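Local coordinates for E3 ubiquitin-protein ligase TRIM65 (Homo sapiens, PDB 7JL4) that acts as an E3 ubiquitin ligase in innate immunity, autophagy and inflammation, and is seen here through its PRY-SPRY (B30.2) domain, at residues Ser110-Cys115 with Phe166-Asn171; Ser28-Phe33 with Glu58-Gln63; Trp16-Asn21 with Ala70-Trp75; His82-Gly87 with Glu182-Thr187. All blocks are in the same frame, centred on the assembly; numbering follows the deposited sequence.

Overall arrangement
The four contacts lie in one PRY-SPRY domain, a sandwich of two antiparallel sheets. Contacts 1 and 4 join the two layers at sites about 19 Å apart between centres, on opposite sides of the chain's centre. They meet where strands 84-89 and 111-116 run side by side: Leu114 N lies 2.8 Å from Leu86 O, a probable hydrogen bond. Contacts 2 and 3, with centres about 25 Å apart, tie N-terminal loops to the body, contact 2 at edge strand 61-63 and contact 3 at strand 72-79. Contact 2 is closer to contact 4 (about 12 Å between centres) than to contact 1 (about 21 Å). Glycerol, probably from the crystallisation liquor, lies about 3 Å from the Gln63 side chain.

Contact 1: Ser110-Cys115 with Phe166-Asn171; sequences SSWGLC and FHALFN. Unlike the reference sequence in segment 110-115: Ser110 (reference Cys).
Trp112 is held between two phenylalanines, meeting the ring of Phe166 with its edge and that of Phe170 with a face. The pyrrole corner CD1 points at the Phe166 face, lying 3.6 Å from Phe166 CG and displaced toward the rim of that ring. The two planes stand at 68°, a T-shaped pair. At the other end of the indole the roles reverse: the CE1 corner of Phe170 is directed onto the six-membered ring, 3.6 Å from Trp112 CH2, with the planes at 74°. Ala168 CB lies 3.8 Å from Trp112 CZ2 and also over one face of the Phe170 ring, toward its rim. CG of Trp112 stands anti to the carbonyl carbon (chi1 -66°), beside the backbone N, on a CB that already points to 166-171; CG of Phe166 is placed the same way. No direct hydrogen bond joins the segments. Instead, one water lies in the indole plane, accepting from Trp112 NE1 at 2.9 Å and donating to His167 O at 2.8 Å, so the buried tryptophan's N-H is satisfied. His125 stacks on Trp112 and Tyr90 makes a further edge-to-face pair with it. Strand 111-116 of one sheet is thus joined to edge strand 161-167 of the other, and to the loop that follows, by a partly buried aromatic cluster bridging the two sheets of the SPRY beta-sandwich.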
loop_
_atom_site.group_PDB
_atom_site.type_symbol
_atom_site.label_atom_id
_atom_site.label_comp_id
_atom_site.label_asym_id
_atom_site.label_seq_id
_atom_site.Cartn_x
_atom_site.Cartn_y
_atom_site.Cartn_z
ATOM N N SER A 110 0.430 -13.914 -5.864
ATOM C CA SER A 110 1.360 -12.927 -6.439
ATOM C C SER A 110 1.373 -11.598 -5.697
ATOM O O SER A 110 2.081 -10.666 -6.118
ATOM C CB SER A 110 1.028 -12.690 -7.920
ATOM O OG SER A 110 -0.297 -12.173 -8.048
ATOM N N SER A 111 0.643 -11.485 -4.589
ATOM C CA SER A 111 0.587 -10.223 -3.877
ATOM C C SER A 111 0.376 -10.464 -2.396
ATOM O O SER A 111 -0.045 -11.545 -1.964
ATOM C CB SER A 111 -0.508 -9.330 -4.459
ATOM O OG SER A 111 -1.756 -9.964 -4.358
ATOM N N TRP A 112 0.692 -9.437 -1.621
ATOM C CA TRP A 112 0.602 -9.465 -0.166
ATOM C C TRP A 112 0.082 -8.099 0.255
ATOM O O TRP A 112 0.534 -7.087 -0.287
ATOM C CB TRP A 112 2.011 -9.685 0.459
ATOM C CG TRP A 112 2.660 -11.026 0.196
ATOM C CD1 TRP A 112 2.768 -12.071 1.072
ATOM C CD2 TRP A 112 3.337 -11.441 -1.007
ATOM N NE1 TRP A 112 3.470 -13.115 0.488
ATOM C CE2 TRP A 112 3.821 -12.757 -0.786
ATOM C CE3 TRP A 112 3.605 -10.822 -2.233
ATOM C CZ2 TRP A 112 4.532 -13.470 -1.760
ATOM C CZ3 TRP A 112 4.291 -11.533 -3.202
ATOM C CH2 TRP A 112 4.749 -12.841 -2.961
ATOM N N GLY A 113 -0.829 -8.036 1.225
ATOM C CA GLY A 113 -1.406 -6.745 1.565
ATOM C C GLY A 113 -1.932 -6.690 2.983
ATOM O O GLY A 113 -2.065 -7.712 3.659
ATOM N N LEU A 114 -2.156 -5.460 3.454
ATOM C CA LEU A 114 -2.731 -5.195 4.769
ATOM C C LEU A 114 -3.899 -4.259 4.542
ATOM O O LEU A 114 -3.700 -3.123 4.101
ATOM C CB LEU A 114 -1.725 -4.537 5.723
ATOM C CG LEU A 114 -2.268 -4.378 7.155
ATOM C CD1 LEU A 114 -2.210 -5.700 7.876
ATOM C CD2 LEU A 114 -1.513 -3.323 7.941
ATOM N N CYS A 115 -5.116 -4.726 4.821
ATOM C CA CYS A 115 -6.284 -3.872 4.653
ATOM C C CYS A 115 -6.689 -3.300 6.014
ATOM O O CYS A 115 -6.784 -4.033 7.004
ATOM C CB CYS A 115 -7.415 -4.666 3.994
ATOM S SG CYS A 115 -8.998 -3.755 3.940
ATOM N N PHE A 166 4.984 -10.903 6.833
ATOM C CA PHE A 166 5.006 -12.026 5.900
ATOM C C PHE A 166 6.442 -12.411 5.580
ATOM O O PHE A 166 7.316 -11.544 5.463
ATOM C CB PHE A 166 4.327 -11.674 4.572
ATOM C CG PHE A 166 2.841 -11.469 4.665
ATOM C CD1 PHE A 166 1.990 -12.563 4.701
ATOM C CD2 PHE A 166 2.294 -10.186 4.622
ATOM C CE1 PHE A 166 0.596 -12.378 4.743
ATOM C CE2 PHE A 166 0.897 -9.998 4.650
ATOM C CZ PHE A 166 0.072 -11.093 4.712
ATOM N N HIS A 167 6.669 -13.711 5.383
ATOM C CA HIS A 167 7.930 -14.206 4.846
ATOM C C HIS A 167 7.690 -14.882 3.506
ATOM O O HIS A 167 6.689 -15.571 3.325
ATOM C CB HIS A 167 8.612 -15.188 5.783
ATOM C CG HIS A 167 9.922 -15.676 5.253
ATOM N ND1 HIS A 167 10.145 -16.991 4.918
ATOM C CD2 HIS A 167 11.069 -15.016 4.968
ATOM C CE1 HIS A 167 11.383 -17.125 4.466
ATOM N NE2 HIS A 167 11.960 -15.937 4.478
ATOM N N ALA A 168 8.608 -14.687 2.562
ATOM C CA ALA A 168 8.467 -15.303 1.248
ATOM C C ALA A 168 9.828 -15.318 0.580
ATOM O O ALA A 168 10.678 -14.483 0.873
ATOM C CB ALA A 168 7.491 -14.536 0.357
ATOM N N LEU A 169 10.000 -16.235 -0.366
ATOM C CA LEU A 169 11.186 -16.221 -1.228
ATOM C C LEU A 169 10.807 -15.493 -2.514
ATOM O O LEU A 169 10.487 -16.099 -3.535
ATOM C CB LEU A 169 11.665 -17.641 -1.480
ATOM C CG LEU A 169 12.041 -18.393 -0.197
ATOM C CD1 LEU A 169 12.905 -19.597 -0.513
ATOM C CD2 LEU A 169 12.771 -17.475 0.789
ATOM N N PHE A 170 10.830 -14.162 -2.448
ATOM C CA PHE A 170 10.357 -13.338 -3.559
ATOM C C PHE A 170 11.190 -13.599 -4.810
ATOM O O PHE A 170 12.418 -13.531 -4.766
ATOM C CB PHE A 170 10.426 -11.859 -3.174
ATOM C CG PHE A 170 9.540 -11.490 -2.014
ATOM C CD1 PHE A 170 8.158 -11.485 -2.154
ATOM C CD2 PHE A 170 10.091 -11.141 -0.793
ATOM C CE1 PHE A 170 7.318 -11.120 -1.080
ATOM C CE2 PHE A 170 9.273 -10.793 0.299
ATOM C CZ PHE A 170 7.884 -10.785 0.153
ATOM N N ASN A 171 10.524 -13.911 -5.934
ATOM C CA ASN A 171 11.236 -14.350 -7.138
ATOM C C ASN A 171 10.992 -13.482 -8.370
ATOM O O ASN A 171 11.403 -13.869 -9.480
ATOM C CB ASN A 171 10.903 -15.808 -7.466
ATOM C CG ASN A 171 9.437 -16.025 -7.839
ATOM O OD1 ASN A 171 8.659 -15.083 -8.004
ATOM N ND2 ASN A 171 9.066 -17.290 -8.004
HETATM O O HOH W 1 4.261 -15.448 1.950
#

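Contact 2: Ser28-Phe33 with Glu58-Gln63; sequences SANRHF and ELWQVQ
Val62 CG1 meets the edge of the Phe33 ring, which carries Asn30 CB over the centre of one face, 3.8 Å above the plane. The ring's tip, CZ, comes within 3.4 Å of Trp60 C. Trp60 in turn receives Asn30 ND2 at its edge, in the ring plane, and makes an edge-to-face pair with His44. The Asn30 amide works at both ends. ND2 donates to Leu59 O at 2.9 Å, from above the carbonyl plane, and OD1 accepts from His32 N at 2.8 Å, which fixes the rotation of the amide. CG anti to the backbone N (chi1 170°) starts this side chain toward 58-63. Asn30 N donates to Gln61 O at 3.1 Å, and Gln63 N gives a nearly straight bond (175°) to Ser28 OG, which is also bonded to Asp25 O. Ala29 CB packs on Val62 CG2. An Asx turn within the type I beta turn Asn30-Phe33 shapes the loop, and the bonds from Asn30 and Ser28 tie it to edge strand 61-63 of the PRY-SPRY sandwich and the residues just before it.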
loop_
_atom_site.group_PDB
_atom_site.type_symbol
_atom_site.label_atom_id
_atom_site.label_comp_id
_atom_site.label_asym_id
_atom_site.label_seq_id
_atom_site.Cartn_x
_atom_site.Cartn_y
_atom_site.Cartn_z
ATOM N N SER A 28 -1.679 3.177 -14.479
ATOM C CA SER A 28 -2.332 2.092 -13.749
ATOM C C SER A 28 -3.608 2.521 -13.030
ATOM O O SER A 28 -4.447 1.665 -12.705
ATOM C CB SER A 28 -1.340 1.532 -12.731
ATOM O OG SER A 28 -1.328 2.371 -11.581
ATOM N N ALA A 29 -3.776 3.814 -12.782
ATOM C CA ALA A 29 -4.748 4.268 -11.805
ATOM C C ALA A 29 -6.174 4.024 -12.292
ATOM O O ALA A 29 -6.497 4.239 -13.468
ATOM C CB ALA A 29 -4.544 5.750 -11.512
ATOM N N ASN A 30 -7.035 3.589 -11.370
ATOM C CA ASN A 30 -8.441 3.427 -11.719
ATOM C C ASN A 30 -9.006 4.778 -12.161
ATOM O O ASN A 30 -8.583 5.838 -11.682
ATOM C CB ASN A 30 -9.201 2.832 -10.530
ATOM C CG ASN A 30 -10.698 2.842 -10.716
ATOM O OD1 ASN A 30 -11.352 3.885 -10.693
ATOM N ND2 ASN A 30 -11.242 1.669 -10.965
ATOM N N ARG A 31 -9.932 4.734 -13.130
ATOM C CA ARG A 31 -10.397 5.948 -13.803
ATOM C C ARG A 31 -11.072 6.927 -12.852
ATOM O O ARG A 31 -11.198 8.110 -13.186
ATOM C CB ARG A 31 -11.374 5.598 -14.935
ATOM N N HIS A 32 -11.521 6.459 -11.690
ATOM C CA HIS A 32 -12.123 7.314 -10.677
ATOM C C HIS A 32 -11.090 7.970 -9.769
ATOM O O HIS A 32 -11.464 8.756 -8.890
ATOM C CB HIS A 32 -13.092 6.492 -9.831
ATOM C CG HIS A 32 -14.245 5.939 -10.603
ATOM N ND1 HIS A 32 -15.397 6.659 -10.831
ATOM C CD2 HIS A 32 -14.422 4.741 -11.208
ATOM C CE1 HIS A 32 -16.246 5.920 -11.523
ATOM N NE2 HIS A 32 -15.679 4.754 -11.772
ATOM N N PHE A 33 -9.810 7.686 -9.969
ATOM C CA PHE A 33 -8.760 8.170 -9.086
ATOM C C PHE A 33 -8.184 9.477 -9.609
ATOM O O PHE A 33 -7.859 9.590 -10.798
ATOM C CB PHE A 33 -7.646 7.144 -8.961
ATOM C CG PHE A 33 -8.004 5.957 -8.132
ATOM C CD1 PHE A 33 -9.328 5.687 -7.780
ATOM C CD2 PHE A 33 -7.007 5.119 -7.669
ATOM C CE1 PHE A 33 -9.631 4.596 -7.014
ATOM C CE2 PHE A 33 -7.307 4.021 -6.893
ATOM C CZ PHE A 33 -8.614 3.758 -6.560
ATOM N N GLU A 58 -9.365 -1.886 -13.271
ATOM C CA GLU A 58 -10.817 -1.855 -13.118
ATOM C C GLU A 58 -11.212 -2.001 -11.653
ATOM O O GLU A 58 -12.226 -1.445 -11.210
ATOM C CB GLU A 58 -11.454 -2.972 -13.953
ATOM C CG GLU A 58 -11.216 -2.832 -15.454
ATOM C CD GLU A 58 -11.816 -3.964 -16.263
ATOM O OE1 GLU A 58 -12.402 -4.895 -15.666
ATOM O OE2 GLU A 58 -11.695 -3.923 -17.505
ATOM N N LEU A 59 -10.427 -2.769 -10.905
ATOM C CA LEU A 59 -10.457 -2.740 -9.461
ATOM C C LEU A 59 -10.213 -1.320 -8.971
ATOM O O LEU A 59 -9.746 -0.459 -9.708
ATOM C CB LEU A 59 -9.382 -3.673 -8.919
ATOM C CG LEU A 59 -9.615 -5.078 -9.501
ATOM C CD1 LEU A 59 -8.369 -5.939 -9.343
ATOM C CD2 LEU A 59 -10.808 -5.744 -8.873
ATOM N N TRP A 60 -10.524 -1.073 -7.707
ATOM C CA TRP A 60 -10.320 0.262 -7.136
ATOM C C TRP A 60 -8.880 0.375 -6.634
ATOM O O TRP A 60 -8.620 0.520 -5.437
ATOM C CB TRP A 60 -11.328 0.515 -6.020
ATOM C CG TRP A 60 -12.732 0.535 -6.510
ATOM C CD1 TRP A 60 -13.137 0.768 -7.784
ATOM C CD2 TRP A 60 -13.925 0.311 -5.739
ATOM N NE1 TRP A 60 -14.513 0.705 -7.864
ATOM C CE2 TRP A 60 -15.018 0.414 -6.623
ATOM C CE3 TRP A 60 -14.173 0.023 -4.390
ATOM C CZ2 TRP A 60 -16.346 0.259 -6.201
ATOM C CZ3 TRP A 60 -15.495 -0.150 -3.976
ATOM C CH2 TRP A 60 -16.559 -0.023 -4.880
ATOM N N GLN A 61 -7.931 0.337 -7.588
ATOM C CA GLN A 61 -6.515 0.186 -7.253
ATOM C C GLN A 61 -5.623 1.093 -8.100
ATOM O O GLN A 61 -6.007 1.607 -9.160
ATOM C CB GLN A 61 -6.039 -1.279 -7.404
ATOM C CG GLN A 61 -6.712 -2.215 -6.383
ATOM C CD GLN A 61 -6.437 -3.694 -6.602
ATOM O OE1 GLN A 61 -5.537 -4.100 -7.355
ATOM N NE2 GLN A 61 -7.228 -4.508 -5.963
ATOM N N VAL A 62 -4.405 1.282 -7.596
ATOM C CA VAL A 62 -3.368 2.024 -8.305
ATOM C C VAL A 62 -2.045 1.497 -7.776
ATOM O O VAL A 62 -1.946 1.135 -6.601
ATOM C CB VAL A 62 -3.511 3.545 -8.070
ATOM C CG1 VAL A 62 -3.482 3.837 -6.575
ATOM C CG2 VAL A 62 -2.390 4.327 -8.817
ATOM N N GLN A 63 -1.027 1.441 -8.643
ATOM C CA GLN A 63 0.298 0.988 -8.233
ATOM C C GLN A 63 1.302 2.138 -8.338
ATOM O O GLN A 63 0.996 3.223 -8.845
ATOM C CB GLN A 63 0.774 -0.202 -9.079
ATOM C CG GLN A 63 1.083 0.173 -10.531
ATOM C CD GLN A 63 1.496 -1.014 -11.401
ATOM O OE1 GLN A 63 1.442 -2.165 -10.974
ATOM N NE2 GLN A 63 1.937 -0.725 -12.626
#

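Contact 3: Trp16-Asn21 with Ala70-Trp75; sequences WQNYRN and AGHHYW
Tyr19 and Tyr74 form a single beta bridge, by which the loop after helix 10-15 lies along strand 72-79 of the PRY-SPRY sandwich. Two backbone hydrogen bonds make it: Tyr74 N to Asn18 O and Arg20 N to Tyr74 O, the second 2.8 Å long. Tyr19 CA adds a CA-H...O contact of 3.2 Å to Tyr74 O, which also lies over one face of the Tyr19 ring. Among side-chain bonds, Arg20 NE donates almost straight (174°) to His73 ND1 at 2.9 Å, in the plane of both groups although these planes stand 68° apart. Arg20 NH2 makes a weak bond to His72 O. In Arg20 the bend at chi2 (-70°) turns CD off the extended path, and Asn18 O lies over the guanidinium centre. An alanine in place of Arg20 would probably leave His73 ND1 without its donor and the imidazole held chiefly through its other nitrogen, NE2, which donates to Ala70 O at 2.7 Å. The aromatic contacts form a cluster: Trp16 meets Tyr74 rim to rim, CD1 3.5 Å from Tyr74 CE2, and Tyr19 CD2 lies 3.8 Å from Tyr74 CD2. Glu76 OE2 binds both Trp16 NE1 and Tyr74 OH, while Tyr19 OH is bonded to Cys189 O. Of the polar-aromatic kind is Asn18 ND2, 3.4 Å above the centre of the His72 ring and nearest to His72 CG.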
loop_
_atom_site.group_PDB
_atom_site.type_symbol
_atom_site.label_atom_id
_atom_site.label_comp_id
_atom_site.label_asym_id
_atom_site.label_seq_id
_atom_site.Cartn_x
_atom_site.Cartn_y
_atom_site.Cartn_z
ATOM N N TRP A 16 14.090 4.209 8.698
ATOM C CA TRP A 16 14.314 5.239 7.696
ATOM C C TRP A 16 15.672 5.122 7.030
ATOM O O TRP A 16 15.908 5.818 6.043
ATOM C CB TRP A 16 14.226 6.645 8.305
ATOM C CG TRP A 16 12.850 7.135 8.657
ATOM C CD1 TRP A 16 11.652 6.445 8.578
ATOM C CD2 TRP A 16 12.537 8.434 9.157
ATOM N NE1 TRP A 16 10.620 7.263 8.993
ATOM C CE2 TRP A 16 11.142 8.488 9.349
ATOM C CE3 TRP A 16 13.311 9.572 9.453
ATOM C CZ2 TRP A 16 10.498 9.640 9.832
ATOM C CZ3 TRP A 16 12.670 10.715 9.925
ATOM C CH2 TRP A 16 11.276 10.734 10.116
ATOM N N GLN A 17 16.586 4.309 7.557
ATOM C CA GLN A 17 17.873 4.189 6.886
ATOM C C GLN A 17 17.718 3.626 5.476
ATOM O O GLN A 17 18.589 3.855 4.628
ATOM C CB GLN A 17 18.827 3.345 7.727
ATOM C CG GLN A 17 19.121 4.020 9.096
ATOM C CD GLN A 17 19.425 5.543 9.010
ATOM O OE1 GLN A 17 20.449 5.976 8.445
ATOM N NE2 GLN A 17 18.505 6.359 9.562
ATOM N N ASN A 18 16.597 2.964 5.187
ATOM C CA ASN A 18 16.296 2.455 3.854
ATOM C C ASN A 18 15.116 3.181 3.201
ATOM O O ASN A 18 14.432 2.613 2.341
ATOM C CB ASN A 18 16.012 0.958 3.927
ATOM C CG ASN A 18 17.157 0.180 4.529
ATOM O OD1 ASN A 18 18.288 0.217 4.043
ATOM N ND2 ASN A 18 16.877 -0.508 5.623
ATOM N N TYR A 19 14.882 4.446 3.564
ATOM C CA TYR A 19 13.682 5.143 3.104
ATOM C C TYR A 19 13.680 5.325 1.587
ATOM O O TYR A 19 14.687 5.715 0.995
ATOM C CB TYR A 19 13.561 6.509 3.804
ATOM C CG TYR A 19 12.124 6.985 3.823
ATOM C CD1 TYR A 19 11.502 7.467 2.671
ATOM C CD2 TYR A 19 11.341 6.782 4.961
ATOM C CE1 TYR A 19 10.175 7.845 2.689
ATOM C CE2 TYR A 19 10.000 7.126 4.984
ATOM C CZ TYR A 19 9.425 7.633 3.840
ATOM O OH TYR A 19 8.104 7.994 3.839
ATOM N N ARG A 20 12.531 5.063 0.957
ATOM C CA ARG A 20 12.337 5.266 -0.482
ATOM C C ARG A 20 11.165 6.206 -0.745
ATOM O O ARG A 20 10.077 5.998 -0.201
ATOM C CB ARG A 20 12.081 3.935 -1.215
ATOM C CG ARG A 20 13.082 2.814 -0.938
ATOM C CD ARG A 20 14.502 3.063 -1.549
ATOM N NE ARG A 20 15.425 2.052 -1.028
ATOM C CZ ARG A 20 16.566 2.286 -0.384
ATOM N NH1 ARG A 20 17.030 3.522 -0.235
ATOM N NH2 ARG A 20 17.274 1.262 0.067
ATOM N N ASN A 21 11.364 7.213 -1.614
ATOM C CA ASN A 21 10.293 8.157 -1.966
ATOM C C ASN A 21 9.507 7.619 -3.174
ATOM O O ASN A 21 10.018 7.573 -4.294
ATOM C CB ASN A 21 10.863 9.558 -2.238
ATOM C CG ASN A 21 11.450 10.227 -0.978
ATOM O OD1 ASN A 21 11.083 9.891 0.150
ATOM N ND2 ASN A 21 12.384 11.169 -1.174
ATOM N N ALA A 70 16.121 -6.651 -4.804
ATOM C CA ALA A 70 16.982 -7.153 -3.755
ATOM C C ALA A 70 17.066 -6.017 -2.765
ATOM O O ALA A 70 16.345 -5.026 -2.910
ATOM C CB ALA A 70 18.343 -7.574 -4.338
ATOM N N GLY A 71 17.962 -6.130 -1.789
ATOM C CA GLY A 71 18.197 -5.019 -0.893
ATOM C C GLY A 71 17.144 -4.914 0.199
ATOM O O GLY A 71 16.526 -5.898 0.600
ATOM N N HIS A 72 16.956 -3.693 0.685
ATOM C CA HIS A 72 16.118 -3.430 1.851
ATOM C C HIS A 72 15.522 -2.047 1.648
ATOM O O HIS A 72 16.264 -1.115 1.334
ATOM C CB HIS A 72 16.973 -3.515 3.122
ATOM C CG HIS A 72 16.190 -3.630 4.392
ATOM N ND1 HIS A 72 16.767 -4.024 5.580
ATOM C CD2 HIS A 72 14.893 -3.360 4.675
ATOM C CE1 HIS A 72 15.850 -4.033 6.533
ATOM N NE2 HIS A 72 14.707 -3.617 6.014
ATOM N N HIS A 73 14.192 -1.918 1.805
ATOM C CA HIS A 73 13.448 -0.737 1.381
ATOM C C HIS A 73 12.336 -0.454 2.386
ATOM O O HIS A 73 11.720 -1.389 2.902
ATOM C CB HIS A 73 12.853 -0.956 -0.032
ATOM C CG HIS A 73 13.853 -1.514 -1.003
ATOM N ND1 HIS A 73 14.819 -0.721 -1.585
ATOM C CD2 HIS A 73 14.106 -2.779 -1.415
ATOM C CE1 HIS A 73 15.595 -1.465 -2.356
ATOM N NE2 HIS A 73 15.191 -2.721 -2.266
ATOM N N TYR A 74 12.078 0.830 2.656
ATOM C CA TYR A 74 11.071 1.215 3.645
ATOM C C TYR A 74 10.386 2.486 3.171
ATOM O O TYR A 74 11.042 3.387 2.639
ATOM C CB TYR A 74 11.695 1.447 5.041
ATOM C CG TYR A 74 10.711 1.971 6.077
ATOM C CD1 TYR A 74 9.828 1.105 6.719
ATOM C CD2 TYR A 74 10.647 3.336 6.387
ATOM C CE1 TYR A 74 8.920 1.586 7.682
ATOM C CE2 TYR A 74 9.721 3.833 7.324
ATOM C CZ TYR A 74 8.856 2.932 7.963
ATOM O OH TYR A 74 7.939 3.360 8.914
ATOM N N TRP A 75 9.076 2.575 3.389
ATOM C CA TRP A 75 8.360 3.808 3.088
ATOM C C TRP A 75 7.143 3.910 3.992
ATOM O O TRP A 75 6.712 2.928 4.613
ATOM C CB TRP A 75 7.920 3.894 1.618
ATOM C CG TRP A 75 7.112 2.712 1.173
ATOM C CD1 TRP A 75 5.745 2.543 1.300
ATOM C CD2 TRP A 75 7.610 1.500 0.569
ATOM N NE1 TRP A 75 5.373 1.311 0.792
ATOM C CE2 TRP A 75 6.492 0.654 0.340
ATOM C CE3 TRP A 75 8.884 1.058 0.179
ATOM C CZ2 TRP A 75 6.612 -0.612 -0.252
ATOM C CZ3 TRP A 75 9.010 -0.220 -0.412
ATOM C CH2 TRP A 75 7.872 -1.032 -0.623
#

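Contact 4: His82-Gly87 with Glu182-Thr187; sequences HSVTLG and EGRTLT
Arg184 reaches across to His82 and Val84, joining the start of strand 185-188 in one sheet of the SPRY beta-sandwich to a G1 bulge (Ser83 and Val84 against Val116) at the head of strand 84-89 in the other. The guanidinium and the His82 ring cross obliquely, planes 62° apart, with Arg184 NH2 3.3 Å from His82 CE1. A bend at chi2 (64°) turns CD of Arg184 aside, and NE then donates in the guanidinium plane to His82 O, 2.8 Å away and nearly straight at 174°. NH1 binds Glu182 O in its own segment, so two carbonyls hold the group's rotation. A methionine in its place would probably leave the carbonyl of His82, just before the bulge, without this donor. Beyond it, Val84 and Leu186 run alongside each other with opposite headings, CG1 of Val84 4.0 Å from CD2 of Leu186, in the apolar layer between the sheets. Val84 CG1 also packs 3.8 Å from Arg184 CG.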
loop_
_atom_site.group_PDB
_atom_site.type_symbol
_atom_site.label_atom_id
_atom_site.label_comp_id
_atom_site.label_asym_id
_atom_site.label_seq_id
_atom_site.Cartn_x
_atom_site.Cartn_y
_atom_site.Cartn_z
ATOM N N HIS A 82 -10.094 4.775 7.264
ATOM C CA HIS A 82 -10.029 3.335 7.059
ATOM C C HIS A 82 -10.612 2.976 5.694
ATOM O O HIS A 82 -11.153 3.821 4.977
ATOM C CB HIS A 82 -10.789 2.596 8.159
ATOM C CG HIS A 82 -12.236 2.983 8.237
ATOM N ND1 HIS A 82 -13.146 2.627 7.266
ATOM C CD2 HIS A 82 -12.911 3.740 9.129
ATOM C CE1 HIS A 82 -14.332 3.126 7.574
ATOM N NE2 HIS A 82 -14.217 3.803 8.701
ATOM N N SER A 83 -10.572 1.675 5.390
ATOM C CA SER A 83 -11.009 1.099 4.114
ATOM C C SER A 83 -10.019 1.447 3.000
ATOM O O SER A 83 -10.375 1.991 1.954
ATOM C CB SER A 83 -12.429 1.519 3.758
ATOM O OG SER A 83 -13.295 1.234 4.857
ATOM N N VAL A 84 -8.750 1.145 3.261
ATOM C CA VAL A 84 -7.696 1.155 2.261
ATOM C C VAL A 84 -6.893 -0.128 2.424
ATOM O O VAL A 84 -6.884 -0.745 3.495
ATOM C CB VAL A 84 -6.784 2.405 2.394
ATOM C CG1 VAL A 84 -7.617 3.684 2.255
ATOM C CG2 VAL A 84 -6.062 2.406 3.726
ATOM N N THR A 85 -6.197 -0.528 1.349
ATOM C CA THR A 85 -5.310 -1.686 1.394
ATOM C C THR A 85 -3.948 -1.261 0.874
ATOM O O THR A 85 -3.864 -0.579 -0.151
ATOM C CB THR A 85 -5.812 -2.867 0.551
ATOM O OG1 THR A 85 -7.108 -3.271 0.993
ATOM C CG2 THR A 85 -4.841 -4.086 0.662
ATOM N N LEU A 86 -2.898 -1.654 1.587
ATOM C CA LEU A 86 -1.515 -1.352 1.224
ATOM C C LEU A 86 -0.802 -2.667 0.966
ATOM O O LEU A 86 -0.834 -3.562 1.817
ATOM C CB LEU A 86 -0.795 -0.617 2.368
ATOM C CG LEU A 86 -1.136 0.803 2.836
ATOM C CD1 LEU A 86 -2.543 0.906 3.379
ATOM C CD2 LEU A 86 -0.179 1.095 3.971
ATOM N N GLY A 87 -0.113 -2.775 -0.170
ATOM C CA GLY A 87 0.480 -4.057 -0.498
ATOM C C GLY A 87 1.599 -3.951 -1.513
ATOM O O GLY A 87 1.999 -2.860 -1.926
ATOM N N GLU A 182 -14.294 4.468 -2.074
ATOM C CA GLU A 182 -14.648 5.813 -2.527
ATOM C C GLU A 182 -14.521 6.808 -1.378
ATOM O O GLU A 182 -14.934 6.525 -0.249
ATOM C CB GLU A 182 -16.083 5.842 -3.077
ATOM C CG GLU A 182 -16.606 7.231 -3.428
ATOM C CD GLU A 182 -18.083 7.228 -3.818
ATOM O OE1 GLU A 182 -18.836 8.113 -3.354
ATOM O OE2 GLU A 182 -18.490 6.333 -4.590
ATOM N N GLY A 183 -13.964 7.993 -1.677
ATOM C CA GLY A 183 -13.795 9.051 -0.697
ATOM C C GLY A 183 -12.453 9.055 0.025
ATOM O O GLY A 183 -12.151 10.021 0.746
ATOM N N ARG A 184 -11.646 8.013 -0.134
ATOM C CA ARG A 184 -10.407 7.909 0.616
ATOM C C ARG A 184 -9.279 8.579 -0.152
ATOM O O ARG A 184 -9.274 8.592 -1.384
ATOM C CB ARG A 184 -10.045 6.447 0.897
ATOM C CG ARG A 184 -10.677 5.892 2.174
ATOM C CD ARG A 184 -12.213 5.854 2.068
ATOM N NE ARG A 184 -12.812 5.256 3.260
ATOM C CZ ARG A 184 -14.108 5.269 3.562
ATOM N NH1 ARG A 184 -15.001 5.876 2.784
ATOM N NH2 ARG A 184 -14.509 4.685 4.680
ATOM N N THR A 185 -8.329 9.136 0.596
ATOM C CA THR A 185 -7.082 9.673 0.059
ATOM C C THR A 185 -5.917 8.884 0.642
ATOM O O THR A 185 -5.922 8.565 1.833
ATOM C CB THR A 185 -6.931 11.163 0.400
ATOM O OG1 THR A 185 -7.950 11.917 -0.258
ATOM C CG2 THR A 185 -5.565 11.715 -0.032
ATOM N N LEU A 186 -4.926 8.547 -0.198
ATOM C CA LEU A 186 -3.642 8.025 0.269
ATOM C C LEU A 186 -2.531 8.971 -0.166
ATOM O O LEU A 186 -2.524 9.429 -1.313
ATOM C CB LEU A 186 -3.331 6.630 -0.280
ATOM C CG LEU A 186 -4.167 5.436 0.199
ATOM C CD1 LEU A 186 -3.751 4.139 -0.501
ATOM C CD2 LEU A 186 -3.999 5.274 1.691
ATOM N N THR A 187 -1.592 9.247 0.747
ATOM C CA THR A 187 -0.444 10.117 0.486
ATOM C C THR A 187 0.847 9.335 0.723
ATOM O O THR A 187 1.064 8.815 1.825
ATOM C CB THR A 187 -0.495 11.345 1.399
ATOM O OG1 THR A 187 -1.787 11.974 1.288
ATOM C CG2 THR A 187 0.597 12.332 1.007
#